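Local coordinates for GDSL-like protein (Roseburia intestinalis L1-82, PDB 6HFZ) that removes acetyl groups from complex beta-mannans, acting as a two-domain esterase whose catalytic part belongs to the SGNH (GDSL-like) hydrolase clan, at residues A[18-23]-A[134-139]; A[32-37]-A[99-104]; A[161-166]-A[222-227]. All blocks are in the same frame, centred on the assembly; numbering follows the deposited sequence.

Contact 1: A[18-23]-A[134-139]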
loop_
_atom_site.group_PDB
_atom_site.type_symbol
_atom_site.label_atom_id
_atom_site.label_comp_id
_atom_site.label_asym_id
_atom_site.label_seq_id
_atom_site.Cartn_x
_atom_site.Cartn_y
_atom_site.Cartn_z
ATOM N N TYR A 18 18.580 -4.652 -15.215
ATOM C CA TYR A 18 18.134 -4.946 -16.574
ATOM C C TYR A 18 16.876 -4.153 -16.953
ATOM O O TYR A 18 16.854 -3.453 -17.978
ATOM C CB TYR A 18 17.938 -6.454 -16.716
ATOM C CG TYR A 18 17.421 -6.875 -18.067
ATOM C CD1 TYR A 18 18.209 -6.767 -19.201
ATOM C CD2 TYR A 18 16.135 -7.363 -18.210
ATOM C CE1 TYR A 18 17.738 -7.166 -20.442
ATOM C CE2 TYR A 18 15.640 -7.751 -19.441
ATOM C CZ TYR A 18 16.448 -7.657 -20.556
ATOM O OH TYR A 18 15.962 -8.057 -21.756
ATOM N N ARG A 19 15.775 -4.317 -16.205
ATOM C CA ARG A 19 14.510 -3.700 -16.604
ATOM C C ARG A 19 14.599 -2.176 -16.541
ATOM O O ARG A 19 14.123 -1.448 -17.410
ATOM C CB ARG A 19 13.375 -4.165 -15.683
ATOM C CG ARG A 19 12.918 -5.589 -15.933
ATOM C CD ARG A 19 11.660 -5.895 -15.140
ATOM N NE ARG A 19 11.295 -7.300 -15.244
ATOM C CZ ARG A 19 10.129 -7.795 -14.848
ATOM N NH1 ARG A 19 9.214 -6.985 -14.335
ATOM N NH2 ARG A 19 9.901 -9.096 -14.959
ATOM N N LEU A 20 15.212 -1.679 -15.459
ATOM C CA LEU A 20 15.293 -0.245 -15.281
ATOM C C LEU A 20 16.123 0.387 -16.419
ATOM O O LEU A 20 15.765 1.436 -16.968
ATOM C CB LEU A 20 15.902 -0.012 -13.895
ATOM C CG LEU A 20 16.077 1.432 -13.481
ATOM C CD1 LEU A 20 14.834 2.272 -13.805
ATOM C CD2 LEU A 20 16.383 1.481 -11.987
ATOM N N LYS A 21 17.179 -0.312 -16.848
ATOM C CA LYS A 21 18.022 0.232 -17.895
ATOM C C LYS A 21 17.271 0.133 -19.232
ATOM O O LYS A 21 17.410 1.018 -20.059
ATOM C CB LYS A 21 19.379 -0.467 -17.929
ATOM C CG LYS A 21 20.394 0.078 -16.928
ATOM C CD LYS A 21 21.585 -0.832 -16.758
ATOM C CE LYS A 21 22.752 -0.184 -16.048
ATOM N NZ LYS A 21 23.927 -1.098 -16.009
ATOM N N LYS A 22 16.459 -0.915 -19.418
ATOM C CA LYS A 22 15.635 -1.013 -20.631
ATOM C C LYS A 22 14.650 0.157 -20.695
ATOM O O LYS A 22 14.424 0.740 -21.744
ATOM C CB LYS A 22 14.897 -2.346 -20.684
ATOM C CG LYS A 22 15.666 -3.496 -21.320
ATOM C CD LYS A 22 14.791 -4.713 -21.689
ATOM C CE LYS A 22 13.391 -4.367 -22.180
ATOM N NZ LYS A 22 12.660 -5.543 -22.716
ATOM N N VAL A 23 14.079 0.570 -19.557
ATOM C CA VAL A 23 13.157 1.692 -19.554
ATOM C C VAL A 23 13.877 2.983 -19.951
ATOM O O VAL A 23 13.355 3.776 -20.750
ATOM C CB VAL A 23 12.448 1.851 -18.192
ATOM C CG1 VAL A 23 11.614 3.119 -18.159
ATOM C CG2 VAL A 23 11.606 0.616 -17.896
ATOM N N LYS A 134 5.648 -6.141 -17.439
ATOM C CA LYS A 134 6.994 -6.504 -16.917
ATOM C C LYS A 134 7.716 -5.234 -16.486
ATOM O O LYS A 134 8.839 -4.939 -16.928
ATOM C CB LYS A 134 7.818 -7.262 -17.965
ATOM C CG LYS A 134 7.196 -8.578 -18.441
ATOM C CD LYS A 134 7.185 -9.616 -17.363
ATOM C CE LYS A 134 6.832 -11.012 -17.832
ATOM N NZ LYS A 134 5.370 -11.209 -17.752
ATOM N N PRO A 135 7.097 -4.442 -15.599
ATOM C CA PRO A 135 7.671 -3.161 -15.193
ATOM C C PRO A 135 8.980 -3.280 -14.402
ATOM O O PRO A 135 9.192 -4.235 -13.702
ATOM C CB PRO A 135 6.591 -2.563 -14.290
ATOM C CG PRO A 135 5.923 -3.772 -13.714
ATOM C CD PRO A 135 5.850 -4.743 -14.875
ATOM N N ALA A 136 9.859 -2.288 -14.579
ATOM C CA ALA A 136 10.951 -2.057 -13.660
ATOM C C ALA A 136 10.341 -1.708 -12.301
ATOM O O ALA A 136 9.389 -0.920 -12.231
ATOM C CB ALA A 136 11.836 -0.940 -14.141
ATOM N N VAL A 137 10.869 -2.344 -11.262
ATOM C CA VAL A 137 10.379 -2.145 -9.895
ATOM C C VAL A 137 11.543 -1.648 -9.040
ATOM O O VAL A 137 12.642 -2.202 -9.107
ATOM C CB VAL A 137 9.804 -3.446 -9.328
ATOM C CG1 VAL A 137 9.375 -3.306 -7.864
ATOM C CG2 VAL A 137 8.644 -3.974 -10.159
ATOM N N LEU A 138 11.296 -0.575 -8.275
ATOM C CA LEU A 138 12.238 -0.034 -7.305
ATOM C C LEU A 138 11.533 0.031 -5.942
ATOM O O LEU A 138 10.430 0.642 -5.838
ATOM C CB LEU A 138 12.673 1.357 -7.767
ATOM C CG LEU A 138 13.474 2.187 -6.767
ATOM C CD1 LEU A 138 14.809 1.523 -6.543
ATOM C CD2 LEU A 138 13.627 3.612 -7.284
ATOM N N LEU A 139 12.140 -0.560 -4.918
ATOM C CA LEU A 139 11.553 -0.512 -3.582
ATOM C C LEU A 139 12.071 0.743 -2.882
ATOM O O LEU A 139 13.272 1.105 -2.996
ATOM C CB LEU A 139 11.891 -1.782 -2.796
ATOM C CG LEU A 139 11.560 -3.110 -3.465
ATOM C CD1 LEU A 139 11.754 -4.245 -2.507
ATOM C CD2 LEU A 139 10.138 -3.169 -3.992
#
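Arg-19 carries the polar half of this contact, reaching from the start of helix 18-28 to the backbone just ahead of strand 136-141. Its NH1 donates to Pro-135 O at 2.8 Å with an N-H...O angle of 159°. The oxygen lies in the guanidinium plane, whereas the donor stands well above the plane of the carbonyl. A chi1 of -74° sets CG anti to the carbonyl carbon, and the extended chain carries the guanidinium to Pro-135 O. NH1 also bonds Tyr-129 O, NE forms a salt bridge with Glu-223, and the Tyr-129 ring adds a cation-pi contact.

Lys-134 supplies carbon rather than charge: its CB rides 3.8 Å above one guanidinium face, toward the rim, and its CD is 3.7 Å from Arg-19 NH2. The chain then bends off, so Lys-134 NZ stays 5.7 Å from Arg-19 NH2.

The apolar half centres on Ala-136. Its CB is 4.2 Å from Leu-20 CB and 4.1 Å from Val-23 CG2, while Arg-19 CB packs on Ala-136 CA at 3.8 Å. The axes of 18-23 and 136-139 approach to 7.3 Å.

With two carbonyls and a carboxylate around it, the guanidinium is fixed in orientation and probably keeps its positive charge.

Contact 2: A[32-37]-A[99-104]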
loop_
_atom_site.group_PDB
_atom_site.type_symbol
_atom_site.label_atom_id
_atom_site.label_comp_id
_atom_site.label_asym_id
_atom_site.label_seq_id
_atom_site.Cartn_x
_atom_site.Cartn_y
_atom_site.Cartn_z
ATOM N N ALA A 32 6.779 6.731 -25.226
ATOM C CA ALA A 32 5.812 7.143 -24.196
ATOM C C ALA A 32 5.839 6.121 -23.040
ATOM O O ALA A 32 5.740 4.926 -23.265
ATOM C CB ALA A 32 4.442 7.265 -24.798
ATOM N N LEU A 33 6.005 6.611 -21.797
ATOM C CA LEU A 33 6.250 5.755 -20.656
ATOM C C LEU A 33 5.363 6.167 -19.483
ATOM O O LEU A 33 5.055 7.352 -19.270
ATOM C CB LEU A 33 7.732 5.830 -20.292
ATOM C CG LEU A 33 8.669 5.255 -21.343
ATOM C CD1 LEU A 33 10.087 5.764 -21.134
ATOM C CD2 LEU A 33 8.622 3.732 -21.370
ATOM N N ASN A 34 4.954 5.148 -18.719
ATOM C CA ASN A 34 4.081 5.311 -17.585
ATOM C C ASN A 34 4.896 5.096 -16.294
ATOM O O ASN A 34 5.444 4.046 -16.095
ATOM C CB ASN A 34 2.938 4.302 -17.699
ATOM C CG ASN A 34 2.030 4.575 -18.884
ATOM O OD1 ASN A 34 1.796 5.723 -19.248
ATOM N ND2 ASN A 34 1.458 3.535 -19.455
ATOM N N ILE A 35 4.969 6.132 -15.467
ATOM C CA ILE A 35 5.773 6.164 -14.253
ATOM C C ILE A 35 4.817 6.089 -13.053
ATOM O O ILE A 35 4.057 7.049 -12.853
ATOM C CB ILE A 35 6.596 7.467 -14.247
ATOM C CG1 ILE A 35 7.424 7.656 -15.531
ATOM C CG2 ILE A 35 7.464 7.566 -12.991
ATOM C CD1 ILE A 35 8.423 6.557 -15.832
ATOM N N ALA A 36 4.863 4.989 -12.273
ATOM C CA ALA A 36 3.875 4.753 -11.267
ATOM C C ALA A 36 4.492 4.609 -9.872
ATOM O O ALA A 36 5.638 4.245 -9.709
ATOM C CB ALA A 36 3.063 3.553 -11.627
ATOM N N PHE A 37 3.625 4.813 -8.888
ATOM C CA PHE A 37 3.976 4.755 -7.469
ATOM C C PHE A 37 2.835 4.115 -6.686
ATOM O O PHE A 37 1.716 4.544 -6.816
ATOM C CB PHE A 37 4.192 6.166 -6.925
ATOM C CG PHE A 37 5.179 6.984 -7.708
ATOM C CD1 PHE A 37 4.800 7.601 -8.892
ATOM C CD2 PHE A 37 6.479 7.183 -7.247
ATOM C CE1 PHE A 37 5.696 8.362 -9.611
ATOM C CE2 PHE A 37 7.389 7.884 -8.012
ATOM C CZ PHE A 37 6.988 8.490 -9.175
ATOM N N GLU A 99 -1.011 0.109 -16.959
ATOM C CA GLU A 99 0.092 -0.373 -17.816
ATOM C C GLU A 99 1.409 0.314 -17.468
ATOM O O GLU A 99 2.071 0.923 -18.310
ATOM C CB GLU A 99 -0.232 -0.169 -19.301
ATOM C CG GLU A 99 -1.410 -1.017 -19.761
ATOM C CD GLU A 99 -1.871 -0.676 -21.174
ATOM O OE1 GLU A 99 -1.867 -1.587 -22.014
ATOM O OE2 GLU A 99 -2.259 0.499 -21.426
ATOM N N PRO A 100 1.878 0.220 -16.210
ATOM C CA PRO A 100 3.043 0.990 -15.793
ATOM C C PRO A 100 4.318 0.388 -16.398
ATOM O O PRO A 100 4.417 -0.850 -16.587
ATOM C CB PRO A 100 3.022 0.808 -14.253
ATOM C CG PRO A 100 2.403 -0.583 -14.077
ATOM C CD PRO A 100 1.325 -0.623 -15.149
ATOM N N ASP A 101 5.313 1.250 -16.622
ATOM C CA ASP A 101 6.649 0.874 -17.128
ATOM C C ASP A 101 7.709 0.888 -16.014
ATOM O O ASP A 101 8.682 0.108 -16.033
ATOM C CB ASP A 101 7.030 1.796 -18.285
ATOM C CG ASP A 101 6.105 1.615 -19.494
ATOM O OD1 ASP A 101 6.068 0.467 -20.043
ATOM O OD2 ASP A 101 5.342 2.590 -19.825
ATOM N N PHE A 102 7.419 1.638 -14.965
ATOM C CA PHE A 102 8.252 1.820 -13.805
ATOM C C PHE A 102 7.309 1.936 -12.601
ATOM O O PHE A 102 6.316 2.653 -12.693
ATOM C CB PHE A 102 9.072 3.105 -13.977
ATOM C CG PHE A 102 9.836 3.565 -12.750
ATOM C CD1 PHE A 102 11.125 3.126 -12.516
ATOM C CD2 PHE A 102 9.280 4.509 -11.890
ATOM C CE1 PHE A 102 11.830 3.557 -11.392
ATOM C CE2 PHE A 102 9.990 4.964 -10.786
ATOM C CZ PHE A 102 11.265 4.485 -10.549
ATOM N N VAL A 103 7.583 1.167 -11.541
ATOM C CA VAL A 103 6.771 1.120 -10.336
ATOM C C VAL A 103 7.701 1.261 -9.122
ATOM O O VAL A 103 8.589 0.435 -8.964
ATOM C CB VAL A 103 6.014 -0.222 -10.208
ATOM C CG1 VAL A 103 5.224 -0.267 -8.896
ATOM C CG2 VAL A 103 5.109 -0.461 -11.414
ATOM N N ILE A 104 7.461 2.292 -8.319
ATOM C CA ILE A 104 7.989 2.377 -6.936
ATOM C C ILE A 104 6.974 1.765 -5.978
ATOM O O ILE A 104 5.743 2.095 -6.047
ATOM C CB ILE A 104 8.327 3.825 -6.554
ATOM C CG1 ILE A 104 9.721 4.160 -7.092
ATOM C CG2 ILE A 104 8.223 4.037 -5.016
ATOM C CD1 ILE A 104 10.111 5.614 -7.013
HETATM O O HOH W 1 4.072 2.816 -22.142
HETATM O O HOH W 2 -0.295 3.286 -21.803
#
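Phe-102 meets Ile-35 obliquely: Ile-35 CG2 comes to 3.7 Å from ring atom CD2, while Trp-63 of helix 55-66 packs edge-to-face with the same ring. Phe-37, too, is approached obliquely, by Ile-104 CD1 at 3.7 Å from CE2, the two side chains lying side by side and pointing the same way. The Asn-34 amide has Glu-99 O in its plane, and ND2 donates to that oxygen along a nearly straight 173° bond of 2.9 Å, from above the carbonyl plane. A water accepts from ND2 as well.

Ile-35, Phe-37, Phe-102 and Ile-104 share one face of a parallel pairing. Ala-36 N bonds Phe-102 O and Ile-104 N bonds Ala-36 O, joining strands 32-39 and 102-106 as neighbours in the central sheet of the SGNH hydrolase alpha/beta/alpha fold. Strand 32-39 leads toward Ser-41, probably the nucleophile here, as in other SGNH hydrolases. On the other face Ala-36 CB touches Pro-100 CB at 3.8 Å, with Leu-95 of helix 84-96 packed on both.

Where the strands begin, Asp-101 takes over from the regular pattern. Its N donates to Asn-34 O at 2.8 Å, an oxygen that Phe-102 N reaches only weakly, and Asp-101 OD2 accepts from Asn-34 N at 2.8 Å through its anti lone pair. A chi1 of -65° brings the carboxylate carbon toward Asn-34 N for this bond. The Leu-33 and Asp-101 side chains cross at about a right angle, Leu-33 CD2 lying 3.8 Å from Asp-101 CG, and Asp-101 OD1 forms a salt bridge with Arg-26 of helix 18-28.

Contact 3: A[161-166]-A[222-227]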
loop_
_atom_site.group_PDB
_atom_site.type_symbol
_atom_site.label_atom_id
_atom_site.label_comp_id
_atom_site.label_asym_id
_atom_site.label_seq_id
_atom_site.Cartn_x
_atom_site.Cartn_y
_atom_site.Cartn_z
ATOM N N HIS A 161 15.734 -11.391 -2.443
ATOM C CA HIS A 161 15.185 -12.659 -3.015
ATOM C C HIS A 161 14.925 -12.480 -4.521
ATOM O O HIS A 161 15.200 -13.401 -5.312
ATOM C CB HIS A 161 13.933 -13.156 -2.296
ATOM C CG HIS A 161 13.575 -14.576 -2.633
ATOM N ND1 HIS A 161 14.365 -15.627 -2.239
ATOM C CD2 HIS A 161 12.537 -15.109 -3.329
ATOM C CE1 HIS A 161 13.841 -16.764 -2.681
ATOM N NE2 HIS A 161 12.698 -16.480 -3.332
ATOM N N TYR A 162 14.427 -11.312 -4.934
ATOM C CA TYR A 162 14.008 -11.078 -6.366
ATOM C C TYR A 162 15.044 -10.253 -7.115
ATOM O O TYR A 162 14.780 -9.917 -8.264
ATOM C CB TYR A 162 12.607 -10.456 -6.444
ATOM C CG TYR A 162 11.584 -11.435 -5.940
ATOM C CD1 TYR A 162 11.164 -12.453 -6.772
ATOM C CD2 TYR A 162 11.127 -11.432 -4.629
ATOM C CE1 TYR A 162 10.287 -13.431 -6.337
ATOM C CE2 TYR A 162 10.222 -12.391 -4.192
ATOM C CZ TYR A 162 9.811 -13.401 -5.050
ATOM O OH TYR A 162 8.968 -14.402 -4.627
ATOM N N ASN A 163 16.166 -9.887 -6.460
ATOM C CA ASN A 163 17.206 -9.042 -7.071
ATOM C C ASN A 163 16.630 -7.696 -7.512
ATOM O O ASN A 163 16.908 -7.213 -8.633
ATOM C CB ASN A 163 17.901 -9.819 -8.189
ATOM C CG ASN A 163 18.803 -10.892 -7.617
ATOM O OD1 ASN A 163 19.814 -10.576 -7.000
ATOM N ND2 ASN A 163 18.451 -12.157 -7.780
ATOM N N LEU A 164 15.847 -7.061 -6.617
ATOM C CA LEU A 164 15.272 -5.768 -6.910
ATOM C C LEU A 164 16.097 -4.649 -6.326
ATOM O O LEU A 164 16.558 -4.734 -5.191
ATOM C CB LEU A 164 13.843 -5.673 -6.375
ATOM C CG LEU A 164 12.843 -6.653 -6.976
ATOM C CD1 LEU A 164 11.487 -6.513 -6.288
ATOM C CD2 LEU A 164 12.700 -6.426 -8.449
ATOM N N PRO A 165 16.252 -3.554 -7.085
ATOM C CA PRO A 165 16.870 -2.345 -6.538
ATOM C C PRO A 165 16.022 -1.768 -5.405
ATOM O O PRO A 165 14.793 -1.832 -5.475
ATOM C CB PRO A 165 16.973 -1.384 -7.720
ATOM C CG PRO A 165 16.030 -1.925 -8.778
ATOM C CD PRO A 165 15.848 -3.405 -8.484
ATOM N N ALA A 166 16.694 -1.201 -4.382
ATOM C CA ALA A 166 15.998 -0.668 -3.227
ATOM C C ALA A 166 16.791 0.509 -2.667
ATOM O O ALA A 166 18.047 0.407 -2.552
ATOM C CB ALA A 166 15.877 -1.714 -2.175
ATOM N N SER A 222 18.714 -11.145 -19.584
ATOM C CA SER A 222 19.878 -11.012 -18.710
ATOM C C SER A 222 19.381 -10.831 -17.270
ATOM O O SER A 222 20.136 -10.568 -16.363
ATOM C CB SER A 222 20.765 -9.871 -19.161
ATOM O OG SER A 222 20.720 -9.706 -20.574
ATOM N N GLU A 223 18.072 -11.015 -17.106
ATOM C CA GLU A 223 17.356 -10.954 -15.853
ATOM C C GLU A 223 17.547 -12.278 -15.117
ATOM O O GLU A 223 17.650 -13.328 -15.748
ATOM C CB GLU A 223 15.908 -10.656 -16.233
ATOM C CG GLU A 223 14.925 -10.704 -15.102
ATOM C CD GLU A 223 13.720 -9.838 -15.409
ATOM O OE1 GLU A 223 12.661 -10.408 -15.776
ATOM O OE2 GLU A 223 13.864 -8.588 -15.303
ATOM N N PRO A 224 17.595 -12.324 -13.765
ATOM C CA PRO A 224 17.719 -13.606 -13.089
ATOM C C PRO A 224 16.498 -14.504 -13.347
ATOM O O PRO A 224 15.367 -14.029 -13.677
ATOM C CB PRO A 224 17.861 -13.262 -11.601
ATOM C CG PRO A 224 18.192 -11.787 -11.572
ATOM C CD PRO A 224 17.540 -11.200 -12.808
ATOM N N ASP A 225 16.701 -15.805 -13.164
ATOM C CA ASP A 225 15.598 -16.731 -13.166
ATOM C C ASP A 225 14.625 -16.337 -12.048
ATOM O O ASP A 225 15.022 -15.976 -10.916
ATOM C CB ASP A 225 16.049 -18.170 -12.964
ATOM C CG ASP A 225 16.892 -18.703 -14.118
ATOM O OD1 ASP A 225 16.695 -18.243 -15.266
ATOM O OD2 ASP A 225 17.735 -19.562 -13.858
ATOM N N TYR A 226 13.339 -16.430 -12.380
ATOM C CA TYR A 226 12.286 -16.046 -11.428
ATOM C C TYR A 226 12.164 -17.130 -10.385
ATOM O O TYR A 226 11.789 -18.269 -10.714
ATOM C CB TYR A 226 10.964 -15.838 -12.156
ATOM C CG TYR A 226 9.835 -15.376 -11.276
ATOM C CD1 TYR A 226 9.928 -14.182 -10.573
ATOM C CD2 TYR A 226 8.636 -16.068 -11.227
ATOM C CE1 TYR A 226 8.873 -13.714 -9.806
ATOM C CE2 TYR A 226 7.578 -15.616 -10.460
ATOM C CZ TYR A 226 7.703 -14.448 -9.726
ATOM O OH TYR A 226 6.652 -13.969 -8.999
ATOM N N PRO A 227 12.459 -16.829 -9.101
ATOM C CA PRO A 227 12.536 -17.887 -8.109
ATOM C C PRO A 227 11.187 -18.279 -7.488
ATOM O O PRO A 227 10.217 -17.472 -7.527
ATOM C CB PRO A 227 13.465 -17.258 -7.074
ATOM C CG PRO A 227 13.096 -15.794 -7.093
ATOM C CD PRO A 227 12.857 -15.505 -8.561
#
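Pro-227 CG touches both rings of the other segment, 3.8 Å from His-161 NE2 and 3.7 Å from Tyr-162 CE1. The proline and the histidine lie alongside each other, pointing opposite ways, whereas the tyrosine crosses the proline obliquely. Tyr-162 CE1 also meets Tyr-226 CE1 at 3.8 Å; the ring planes are inclined by 38°, an oblique pairing. Farther along, Pro-224 CG rests 3.8 Å from Asn-163 ND2.

Behind this shell, His-161 CD2 sits 3.6 Å above one face of the Tyr-162 ring, toward its rim, and His-161 NE2 is bonded to Ala-228 O. The Tyr-162 hydroxyl is bonded to Glu-122 and Arg-126 of helix 115-129, and Arg-126 also bonds Pro-227 O, so that one arginine steadies both partners. An alanine in place of Tyr-162 would probably open a gap beside Pro-227 and Tyr-226 and leave Glu-122 and Arg-126 without the hydroxyl they share.

Asn-163, with a positive phi of 59°, turns the chain out of helix 152-161, and that turn presents the asparagine side chain to Pro-224. The turn is a Schellman motif closing the helix, and against it lies the proline-containing, irregular linker that leaves helix 196-215 and leads to the beta-strand domain beginning with strand 237-241.

From the N terminus, helix 18-28 opens the loop that contact 1 closes when the chain reaches 134-139. Wholly within it, contact 2 closes the shorter loop from strand 32-39 to 99-104, and contact 3 follows in series, closing the one from 161-166 to 222-227; none of them cross. Contacts 1 and 2 share the central sheet: strand 136-141 lies beside strand 102-106, with Ala-136 O 2.8 Å from Val-103 N in a probable hydrogen bond. The next step outward brings in contact 3, where Leu-139 N probably donates to Pro-165 O at 3.0 Å. Together the three tie the first helix, adjoining sheet strands and the linker to the second domain.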